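Local coordinates for protein mandelate racemase/muconate lactonizing enzyme (Polaromonas sp., PDB 2OG9) that belongs to the mandelate racemase/muconate lactonizing group of the enolase superfamily and probably acts as an isomerase on a carboxylate substrate, at residues A252-L255 / P260-T263; P221-M226 / E240-Y245; D275-R278 / Y284-P287. All blocks are in the same frame, centred on the assembly; numbering follows the deposited sequence.

Contact 1: A252-L255 / P260-T263. With CA (calcium ion), chain C.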
ATOM      1  N   ALA A 252       5.781  15.535   5.560  1.00 23.15           N
ATOM      2  CA  ALA A 252       5.860  15.264   6.995  1.00 24.79           C
ATOM      3  C   ALA A 252       5.484  16.512   7.795  1.00 25.04           C
ATOM      4  O   ALA A 252       4.789  16.428   8.804  1.00 25.26           O
ATOM      5  CB  ALA A 252       7.269  14.799   7.369  1.00 25.84           C
ATOM      6  N   LEU A 253       5.951  17.671   7.346  1.00 23.82           N
ATOM      7  CA  LEU A 253       5.624  18.914   8.027  1.00 24.92           C
ATOM      8  C   LEU A 253       4.125  19.199   7.925  1.00 23.44           C
ATOM      9  O   LEU A 253       3.485  19.561   8.910  1.00 23.38           O
ATOM     10  CB  LEU A 253       6.424  20.071   7.421  1.00 24.46           C
ATOM     11  CG  LEU A 253       7.919  20.076   7.753  1.00 24.52           C
ATOM     12  CD1 LEU A 253       8.656  21.049   6.852  1.00 25.33           C
ATOM     13  CD2 LEU A 253       8.103  20.440   9.220  1.00 24.97           C
ATOM     14  N   ALA A 254       3.564  19.025   6.732  1.00 23.08           N
ATOM     15  CA  ALA A 254       2.140  19.274   6.516  1.00 22.60           C
ATOM     16  C   ALA A 254       1.255  18.342   7.342  1.00 23.40           C
ATOM     17  O   ALA A 254       0.182  18.734   7.798  1.00 23.67           O
ATOM     18  CB  ALA A 254       1.803  19.133   5.029  1.00 22.37           C
ATOM     19  N   LEU A 255       1.697  17.105   7.536  1.00 22.10           N
ATOM     20  CA  LEU A 255       0.907  16.156   8.310  1.00 24.65           C
ATOM     21  C   LEU A 255       0.914  16.519   9.792  1.00 23.71           C
ATOM     22  O   LEU A 255      -0.093  16.383  10.479  1.00 23.81           O
ATOM     23  CB  LEU A 255       1.455  14.731   8.128  1.00 25.90           C
ATOM     24  CG  LEU A 255       0.766  13.618   8.928  1.00 29.41           C
ATOM     25  CD1 LEU A 255      -0.705  13.558   8.556  1.00 29.25           C
ATOM     26  CD2 LEU A 255       1.440  12.273   8.648  1.00 30.60           C
ATOM     27  N   PRO A 260      -0.526  25.847   7.212  1.00 17.10           N
ATOM     28  CA  PRO A 260      -0.348  25.356   5.847  1.00 17.26           C
ATOM     29  C   PRO A 260       1.097  25.501   5.385  1.00 18.12           C
ATOM     30  O   PRO A 260       1.786  26.458   5.748  1.00 18.78           O
ATOM     31  CB  PRO A 260      -1.286  26.244   5.036  1.00 17.16           C
ATOM     32  CG  PRO A 260      -2.405  26.506   6.005  1.00 18.84           C
ATOM     33  CD  PRO A 260      -1.658  26.788   7.291  1.00 16.82           C
ATOM     34  N   ILE A 261       1.544  24.532   4.600  1.00 16.42           N
ATOM     35  CA  ILE A 261       2.876  24.538   4.028  1.00 17.09           C
ATOM     36  C   ILE A 261       2.666  24.878   2.562  1.00 18.72           C
ATOM     37  O   ILE A 261       1.796  24.309   1.904  1.00 16.38           O
ATOM     38  CB  ILE A 261       3.538  23.157   4.134  1.00 19.62           C
ATOM     39  CG1 ILE A 261       3.673  22.773   5.609  1.00 19.98           C
ATOM     40  CG2 ILE A 261       4.899  23.161   3.419  1.00 20.12           C
ATOM     41  CD1 ILE A 261       4.439  23.793   6.441  1.00 20.47           C
ATOM     42  N   ALA A 262       3.447  25.826   2.061  1.00 18.43           N
ATOM     43  CA  ALA A 262       3.339  26.244   0.674  1.00 18.34           C
ATOM     44  C   ALA A 262       4.655  25.974  -0.024  1.00 18.80           C
ATOM     45  O   ALA A 262       5.716  26.286   0.507  1.00 16.74           O
ATOM     46  CB  ALA A 262       3.014  27.724   0.602  1.00 19.83           C
ATOM     47  N   THR A 263       4.590  25.389  -1.212  1.00 18.74           N
ATOM     48  CA  THR A 263       5.807  25.111  -1.958  1.00 19.86           C
ATOM     49  C   THR A 263       5.488  24.874  -3.431  1.00 19.22           C
ATOM     50  O   THR A 263       4.319  24.787  -3.811  1.00 18.84           O
ATOM     51  CB  THR A 263       6.534  23.878  -1.378  1.00 20.95           C
ATOM     52  OG1 THR A 263       7.800  23.719  -2.031  1.00 23.91           O
ATOM     53  CG2 THR A 263       5.697  22.625  -1.573  1.00 22.42           C
TER
HETATM   54 CA    CA C 401      -1.563  20.148   8.243  1.00 28.88          CA
HETATM   55  O   HOH W   1      -2.193  18.656   9.982  1.00 26.44           O
HETATM   56  O   HOH W   2      -1.924  19.624   5.907  1.00 27.11           O
HETATM   57  O   HOH W   3      -3.600  18.781   8.034  1.00 25.42           O
HETATM   58  O   HOH W   4      -3.073  21.899   8.439  1.00 29.18           O
HETATM   59  O   HOH W   5      -0.103  21.741   7.073  1.00 21.37           O
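Ile-261 meets Ala-254 and Leu-253 because its chi1 of -61° sets CG1 beside its own backbone N and anti to its carbonyl carbon, so that this methylene projects from strand 261-263 at the flank of helix 247-256. CG1 of Ile-261 is in van der Waals contact with main chain and side chain alike, at 3.9 Å from the backbone N of Ala-254 and 4.1 Å from Ala-254 CB. CB of Leu-253 borders the same methylene, 4.3 Å from Ile-261 CG1, while the rest of this leucine extends to Leu-242 and to Ala-223 of helix 220-230. The CA atoms of Ala-254 and Ile-261 are 5.9 Å apart. The pairing joins the helix to the second strand of a beta-alpha-beta unit in the TIM barrel; Ile-261 N is held separately by Asp-283 OD2.

At the C-terminal end of this helix, the carbonyl of Ala-254 is a calcium ligand, its O at 2.3 Å from the ion. Five waters and Phe-257 O complete seven ligands, and water 1 also donates to Leu-255 O at 3.1 Å. A cation beside these last carbonyls would probably offset the negative end of the helix dipole, so Ala-254 has an apolar side against Ile-261 and an electrostatic one at the metal.

Contact 2: P221-M226 / E240-Y245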
ATOM      1  N   PRO A 221      15.380  19.101  10.615  1.00 26.64           N
ATOM      2  CA  PRO A 221      15.324  19.369  12.054  1.00 28.55           C
ATOM      3  C   PRO A 221      14.963  20.826  12.374  1.00 29.20           C
ATOM      4  O   PRO A 221      14.105  21.095  13.213  1.00 28.26           O
ATOM      5  CB  PRO A 221      16.733  19.010  12.524  1.00 29.28           C
ATOM      6  CG  PRO A 221      17.109  17.894  11.609  1.00 29.81           C
ATOM      7  CD  PRO A 221      16.639  18.421  10.260  1.00 28.75           C
ATOM      8  N   THR A 222      15.618  21.763  11.698  1.00 30.42           N
ATOM      9  CA  THR A 222      15.355  23.178  11.945  1.00 30.74           C
ATOM     10  C   THR A 222      13.931  23.559  11.541  1.00 29.48           C
ATOM     11  O   THR A 222      13.235  24.253  12.283  1.00 29.44           O
ATOM     12  CB  THR A 222      16.369  24.072  11.197  1.00 32.41           C
ATOM     13  OG1 THR A 222      17.701  23.711  11.589  1.00 33.83           O
ATOM     14  CG2 THR A 222      16.146  25.539  11.537  1.00 32.25           C
ATOM     15  N   ALA A 223      13.490  23.095  10.374  1.00 28.39           N
ATOM     16  CA  ALA A 223      12.137  23.400   9.912  1.00 27.83           C
ATOM     17  C   ALA A 223      11.124  22.897  10.930  1.00 27.37           C
ATOM     18  O   ALA A 223      10.130  23.561  11.216  1.00 26.29           O
ATOM     19  CB  ALA A 223      11.879  22.749   8.554  1.00 26.98           C
ATOM     20  N   GLN A 224      11.386  21.715  11.476  1.00 27.33           N
ATOM     21  CA  GLN A 224      10.502  21.112  12.464  1.00 28.25           C
ATOM     22  C   GLN A 224      10.323  22.026  13.675  1.00 28.21           C
ATOM     23  O   GLN A 224       9.203  22.266  14.123  1.00 27.21           O
ATOM     24  CB  GLN A 224      11.078  19.769  12.919  1.00 28.91           C
ATOM     25  CG  GLN A 224      10.127  18.917  13.743  1.00 30.00           C
ATOM     26  CD  GLN A 224       9.000  18.333  12.910  1.00 31.63           C
ATOM     27  OE1 GLN A 224       9.169  18.068  11.721  1.00 30.51           O
ATOM     28  NE2 GLN A 224       7.851  18.111  13.537  1.00 30.20           N
ATOM     29  N   ARG A 225      11.435  22.536  14.197  1.00 29.12           N
ATOM     30  CA  ARG A 225      11.408  23.416  15.365  1.00 31.22           C
ATOM     31  C   ARG A 225      10.783  24.782  15.077  1.00 30.56           C
ATOM     32  O   ARG A 225      10.023  25.299  15.893  1.00 30.84           O
ATOM     33  CB  ARG A 225      12.827  23.604  15.924  1.00 31.14           C
ATOM     34  CG  ARG A 225      13.241  22.581  16.988  1.00 33.58           C
ATOM     35  CD  ARG A 225      13.251  21.155  16.461  1.00 34.67           C
ATOM     36  NE  ARG A 225      13.504  20.187  17.529  1.00 34.68           N
ATOM     37  CZ  ARG A 225      14.712  19.786  17.919  1.00 35.19           C
ATOM     38  NH1 ARG A 225      15.801  20.257  17.325  1.00 33.73           N
ATOM     39  NH2 ARG A 225      14.832  18.924  18.923  1.00 31.75           N
HETATM   40  N   MSE A 226      11.101  25.363  13.925  1.00 30.87           N
HETATM   41  CA  MSE A 226      10.551  26.669  13.564  1.00 31.29           C
HETATM   42  C   MSE A 226       9.047  26.612  13.306  1.00 30.15           C
HETATM   43  O   MSE A 226       8.313  27.517  13.706  1.00 30.32           O
HETATM   44  CB  MSE A 226      11.263  27.234  12.333  1.00 33.32           C
HETATM   45  CG  MSE A 226      12.712  27.616  12.585  1.00 36.82           C
HETATM   46 SE   MSE A 226      12.891  28.898  14.035  1.00 55.01          SE
HETATM   47  CE  MSE A 226      12.637  30.535  13.027  1.00 37.49           C
ATOM     48  N   GLU A 240       8.209  27.335   1.439  1.00 22.03           N
ATOM     49  CA  GLU A 240       9.514  26.738   1.176  1.00 26.56           C
ATOM     50  C   GLU A 240      10.379  26.517   2.413  1.00 26.19           C
ATOM     51  O   GLU A 240      11.522  26.969   2.467  1.00 26.25           O
ATOM     52  CB  GLU A 240      10.281  27.610   0.180  1.00 28.45           C
ATOM     53  CG  GLU A 240       9.789  27.519  -1.251  1.00 35.07           C
ATOM     54  CD  GLU A 240      10.256  26.255  -1.949  1.00 40.72           C
ATOM     55  OE1 GLU A 240      10.662  26.351  -3.128  1.00 39.98           O
ATOM     56  OE2 GLU A 240      10.216  25.167  -1.322  1.00 42.92           O
ATOM     57  N   PRO A 241       9.850  25.814   3.425  1.00 24.90           N
ATOM     58  CA  PRO A 241      10.661  25.588   4.623  1.00 25.06           C
ATOM     59  C   PRO A 241      11.880  24.708   4.348  1.00 26.18           C
ATOM     60  O   PRO A 241      12.900  24.825   5.026  1.00 27.59           O
ATOM     61  CB  PRO A 241       9.675  24.933   5.586  1.00 23.85           C
ATOM     62  CG  PRO A 241       8.755  24.170   4.648  1.00 23.24           C
ATOM     63  CD  PRO A 241       8.524  25.186   3.552  1.00 23.12           C
ATOM     64  N   LEU A 242      11.776  23.847   3.338  1.00 25.95           N
ATOM     65  CA  LEU A 242      12.857  22.924   2.986  1.00 26.39           C
ATOM     66  C   LEU A 242      13.257  23.016   1.518  1.00 27.12           C
ATOM     67  O   LEU A 242      12.685  23.793   0.759  1.00 24.64           O
ATOM     68  CB  LEU A 242      12.414  21.492   3.266  1.00 26.57           C
ATOM     69  CG  LEU A 242      11.990  21.160   4.697  1.00 28.20           C
ATOM     70  CD1 LEU A 242      11.306  19.800   4.720  1.00 27.88           C
ATOM     71  CD2 LEU A 242      13.210  21.181   5.608  1.00 26.33           C
ATOM     72  N   ASP A 243      14.242  22.210   1.126  1.00 28.17           N
ATOM     73  CA  ASP A 243      14.678  22.174  -0.262  1.00 29.29           C
ATOM     74  C   ASP A 243      13.433  21.896  -1.102  1.00 29.37           C
ATOM     75  O   ASP A 243      12.622  21.032  -0.760  1.00 26.36           O
ATOM     76  CB  ASP A 243      15.692  21.052  -0.491  1.00 32.49           C
ATOM     77  CG  ASP A 243      16.075  20.908  -1.954  1.00 34.88           C
ATOM     78  OD1 ASP A 243      16.871  21.731  -2.454  1.00 39.58           O
ATOM     79  OD2 ASP A 243      15.564  19.981  -2.612  1.00 37.65           O
ATOM     80  N   ALA A 244      13.290  22.625  -2.202  1.00 29.13           N
ATOM     81  CA  ALA A 244      12.140  22.484  -3.087  1.00 29.90           C
ATOM     82  C   ALA A 244      11.852  21.043  -3.509  1.00 30.44           C
ATOM     83  O   ALA A 244      10.712  20.694  -3.822  1.00 28.25           O
ATOM     84  CB  ALA A 244      12.339  23.356  -4.325  1.00 30.18           C
ATOM     85  N   TYR A 245      12.878  20.201  -3.509  1.00 30.56           N
ATOM     86  CA  TYR A 245      12.704  18.817  -3.928  1.00 31.31           C
ATOM     87  C   TYR A 245      12.535  17.784  -2.818  1.00 30.01           C
ATOM     88  O   TYR A 245      12.402  16.594  -3.100  1.00 30.26           O
ATOM     89  CB  TYR A 245      13.860  18.428  -4.854  1.00 34.88           C
ATOM     90  CG  TYR A 245      13.764  19.126  -6.191  1.00 37.32           C
ATOM     91  CD1 TYR A 245      12.992  18.592  -7.218  1.00 39.02           C
ATOM     92  CD2 TYR A 245      14.358  20.373  -6.394  1.00 39.44           C
ATOM     93  CE1 TYR A 245      12.804  19.283  -8.414  1.00 41.77           C
ATOM     94  CE2 TYR A 245      14.176  21.074  -7.587  1.00 40.44           C
ATOM     95  CZ  TYR A 245      13.395  20.523  -8.588  1.00 40.49           C
ATOM     96  OH  TYR A 245      13.184  21.213  -9.758  1.00 44.47           O
TER
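Part of the TIM barrel of the enolase superfamily, this contact sets helix 220-230 against the loop that leads from strand 238-239 to helix 247-256. One methyl group carries the whole of the helical side. CB of Ala-223, directed at the loop, lies 3.6 Å from Leu-242 CD2, and it also comes within 4.3 Å of Pro-241 CB. Leu-242 does not aim its first bond straight at the helix; its chi1 of -58° places CG beside the backbone N, and a chi2 of 168° extends CD1 away from CA, leaving CD2 as the branch that meets Ala-223. A separation of 5.9 Å between the CA atoms of Ala-223 and Pro-241 is consistent with the small side chain of the alanine. His-250 of helix 247-256 covers Leu-242 as well.

Farther along the loop, Asp-243 forms an Asx turn: the backbone N of Tyr-245 donates to Asp-243 OD2 over 2.8 Å at an angle of 145°, approaching from above the carboxylate plane. OD1 of Asp-243 makes a salt bridge with Arg-111 of a neighbouring subunit, while Gln-224 on the helix bonds to Asp-258 of a different neighbouring subunit. The chemistry thus divides: purely apolar packing sets helix against loop in the buried part, and polar bonds shape the turn and tie both segments to the assembly.

Contact 3: D275-R278 / Y284-P287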
ATOM      1  N   ASP A 275       4.551  15.017  -8.688  1.00 26.48           N
ATOM      2  CA  ASP A 275       5.251  14.254  -7.664  1.00 28.18           C
ATOM      3  C   ASP A 275       4.985  14.883  -6.299  1.00 26.64           C
ATOM      4  O   ASP A 275       4.702  14.189  -5.322  1.00 25.34           O
ATOM      5  CB  ASP A 275       6.751  14.232  -7.971  1.00 32.41           C
ATOM      6  CG  ASP A 275       7.481  13.122  -7.236  1.00 38.15           C
ATOM      7  OD1 ASP A 275       7.009  11.964  -7.285  1.00 39.88           O
ATOM      8  OD2 ASP A 275       8.531  13.408  -6.620  1.00 41.95           O
ATOM      9  N   LEU A 276       5.063  16.209  -6.247  1.00 24.80           N
ATOM     10  CA  LEU A 276       4.813  16.954  -5.020  1.00 24.77           C
ATOM     11  C   LEU A 276       3.390  16.655  -4.529  1.00 23.67           C
ATOM     12  O   LEU A 276       3.163  16.402  -3.340  1.00 22.10           O
ATOM     13  CB  LEU A 276       4.992  18.453  -5.300  1.00 28.05           C
ATOM     14  CG  LEU A 276       4.877  19.472  -4.166  1.00 29.06           C
ATOM     15  CD1 LEU A 276       5.388  20.834  -4.642  1.00 29.63           C
ATOM     16  CD2 LEU A 276       3.432  19.573  -3.718  1.00 30.25           C
ATOM     17  N   ILE A 277       2.437  16.665  -5.457  1.00 20.91           N
ATOM     18  CA  ILE A 277       1.035  16.402  -5.139  1.00 21.86           C
ATOM     19  C   ILE A 277       0.827  14.952  -4.703  1.00 23.15           C
ATOM     20  O   ILE A 277       0.004  14.675  -3.836  1.00 23.52           O
ATOM     21  CB  ILE A 277       0.130  16.721  -6.361  1.00 22.46           C
ATOM     22  CG1 ILE A 277       0.141  18.235  -6.619  1.00 21.92           C
ATOM     23  CG2 ILE A 277      -1.296  16.209  -6.124  1.00 20.92           C
ATOM     24  CD1 ILE A 277      -0.577  18.657  -7.905  1.00 25.18           C
ATOM     25  N   ARG A 278       1.574  14.031  -5.304  1.00 24.48           N
ATOM     26  CA  ARG A 278       1.466  12.619  -4.952  1.00 26.19           C
ATOM     27  C   ARG A 278       1.874  12.423  -3.489  1.00 25.78           C
ATOM     28  O   ARG A 278       1.291  11.610  -2.773  1.00 24.12           O
ATOM     29  CB  ARG A 278       2.361  11.783  -5.873  1.00 30.12           C
ATOM     30  CG  ARG A 278       2.277  10.277  -5.653  1.00 34.35           C
ATOM     31  CD  ARG A 278       3.049   9.526  -6.735  1.00 35.77           C
ATOM     32  NE  ARG A 278       4.487   9.780  -6.680  1.00 38.16           N
ATOM     33  CZ  ARG A 278       5.303   9.272  -5.761  1.00 38.68           C
ATOM     34  NH1 ARG A 278       4.828   8.476  -4.814  1.00 40.13           N
ATOM     35  NH2 ARG A 278       6.598   9.561  -5.789  1.00 41.68           N
ATOM     36  N   TYR A 284      -0.791  24.638  -0.012  1.00 15.86           N
ATOM     37  CA  TYR A 284      -0.887  25.679  -1.040  1.00 16.57           C
ATOM     38  C   TYR A 284       0.159  25.360  -2.104  1.00 16.48           C
ATOM     39  O   TYR A 284       1.357  25.430  -1.833  1.00 18.00           O
ATOM     40  CB  TYR A 284      -0.563  27.069  -0.477  1.00 16.40           C
ATOM     41  CG  TYR A 284      -1.658  27.716   0.344  1.00 19.24           C
ATOM     42  CD1 TYR A 284      -2.706  28.409  -0.266  1.00 20.72           C
ATOM     43  CD2 TYR A 284      -1.646  27.634   1.732  1.00 22.16           C
ATOM     44  CE1 TYR A 284      -3.719  29.006   0.499  1.00 23.08           C
ATOM     45  CE2 TYR A 284      -2.644  28.220   2.500  1.00 23.48           C
ATOM     46  CZ  TYR A 284      -3.676  28.899   1.881  1.00 25.36           C
ATOM     47  OH  TYR A 284      -4.676  29.436   2.659  1.00 29.01           O
ATOM     48  N   LEU A 285      -0.283  25.012  -3.309  1.00 13.96           N
ATOM     49  CA  LEU A 285       0.654  24.720  -4.384  1.00 16.77           C
ATOM     50  C   LEU A 285       0.989  26.052  -5.055  1.00 16.82           C
ATOM     51  O   LEU A 285       0.095  26.865  -5.314  1.00 18.19           O
ATOM     52  CB  LEU A 285       0.026  23.758  -5.400  1.00 16.84           C
ATOM     53  CG  LEU A 285       0.984  23.198  -6.452  1.00 19.90           C
ATOM     54  CD1 LEU A 285       1.995  22.265  -5.781  1.00 19.58           C
ATOM     55  CD2 LEU A 285       0.191  22.445  -7.512  1.00 19.29           C
HETATM   56  N   MSE A 286       2.263  26.274  -5.347  1.00 16.10           N
HETATM   57  CA  MSE A 286       2.674  27.536  -5.949  1.00 16.74           C
HETATM   58  C   MSE A 286       3.324  27.427  -7.317  1.00 15.84           C
HETATM   59  O   MSE A 286       4.500  27.754  -7.489  1.00 16.88           O
HETATM   60  CB  MSE A 286       3.609  28.273  -4.988  1.00 20.12           C
HETATM   61  CG  MSE A 286       2.991  28.481  -3.616  1.00 25.45           C
HETATM   62 SE   MSE A 286       4.115  29.581  -2.489  1.00 50.49          SE
HETATM   63  CE  MSE A 286       3.700  31.344  -3.232  1.00 29.06           C
ATOM     64  N   PRO A 287       2.559  26.979  -8.318  1.00 16.73           N
ATOM     65  CA  PRO A 287       3.102  26.846  -9.668  1.00 17.78           C
ATOM     66  C   PRO A 287       3.396  28.220 -10.256  1.00 17.72           C
ATOM     67  O   PRO A 287       2.726  29.201  -9.928  1.00 16.15           O
ATOM     68  CB  PRO A 287       1.992  26.114 -10.412  1.00 16.75           C
ATOM     69  CG  PRO A 287       0.754  26.631  -9.749  1.00 18.87           C
ATOM     70  CD  PRO A 287       1.133  26.612  -8.279  1.00 16.88           C
TER
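Leu-276, Ile-277 and Leu-285, the three residues that touch, are all aliphatic, so the flat groups lie to their flanks. They join helix 270-278 to strand 284-285, the last two elements of a beta-alpha-beta unit of the TIM barrel. On the helix, the guanidinium of Arg-278 meets the carboxylate of Asp-275: NH2 of Arg-278 reaches Asp-275 OD1 at 2.9 Å on the syn side, 21° out of the carboxylate plane, and a weak bond from NE falls on the same oxygen. OD2 of Asp-275 is bonded to His-247, so both carboxylate oxygens have partners. On the strand, the ring of Tyr-284 meets that of Trp-237 with their planes at about 55°.

In the contact itself, Leu-285 points at the helix, and its fork is shared between two neighbours. CG stands anti to the backbone N (chi1 -170°), and each methyl beyond it has its own partner. The closest pair is Leu-285 CD1 with Leu-276 CD2, 3.7 Å apart, where the two leucine side chains run antiparallel, one beside the other. The Ile-277 side chain instead lies roughly perpendicular to that of Leu-285. These end-of-chain contacts span 8.4 Å between the CA atoms of Ile-277 and Leu-285. Ile-301 and Ala-305 of helix 295-307 also pack on Leu-285, so Leu-285 lies between helix 270-278 and helix 295-307. The second arm of its fork, CD2, meets the terminal methyl CD1 of Ile-277 at 3.9 Å.

Read from the N terminus, the three contacts follow in series, none enclosing or crossing another. Contact 2 closes first, returning the chain from helix 220-230 by way of strand 238-239 to the loop beyond it. Contact 1 then closes the short turn between helix 247-256 and strand 261-263, and contact 3 does likewise for helix 270-278 and strand 284-285. Contacts 1 and 2 join at Glu-240, whose N lies 2.9 Å from Ala-262 O and whose OE2 lies 2.9 Å from Thr-263 OG1. Contacts 1 and 3 share the parallel sheet, where Ile-261 O pairs with Tyr-284 N. Contacts 2 and 3 do not touch, so contact 1 connects them within successive parts of the barrel.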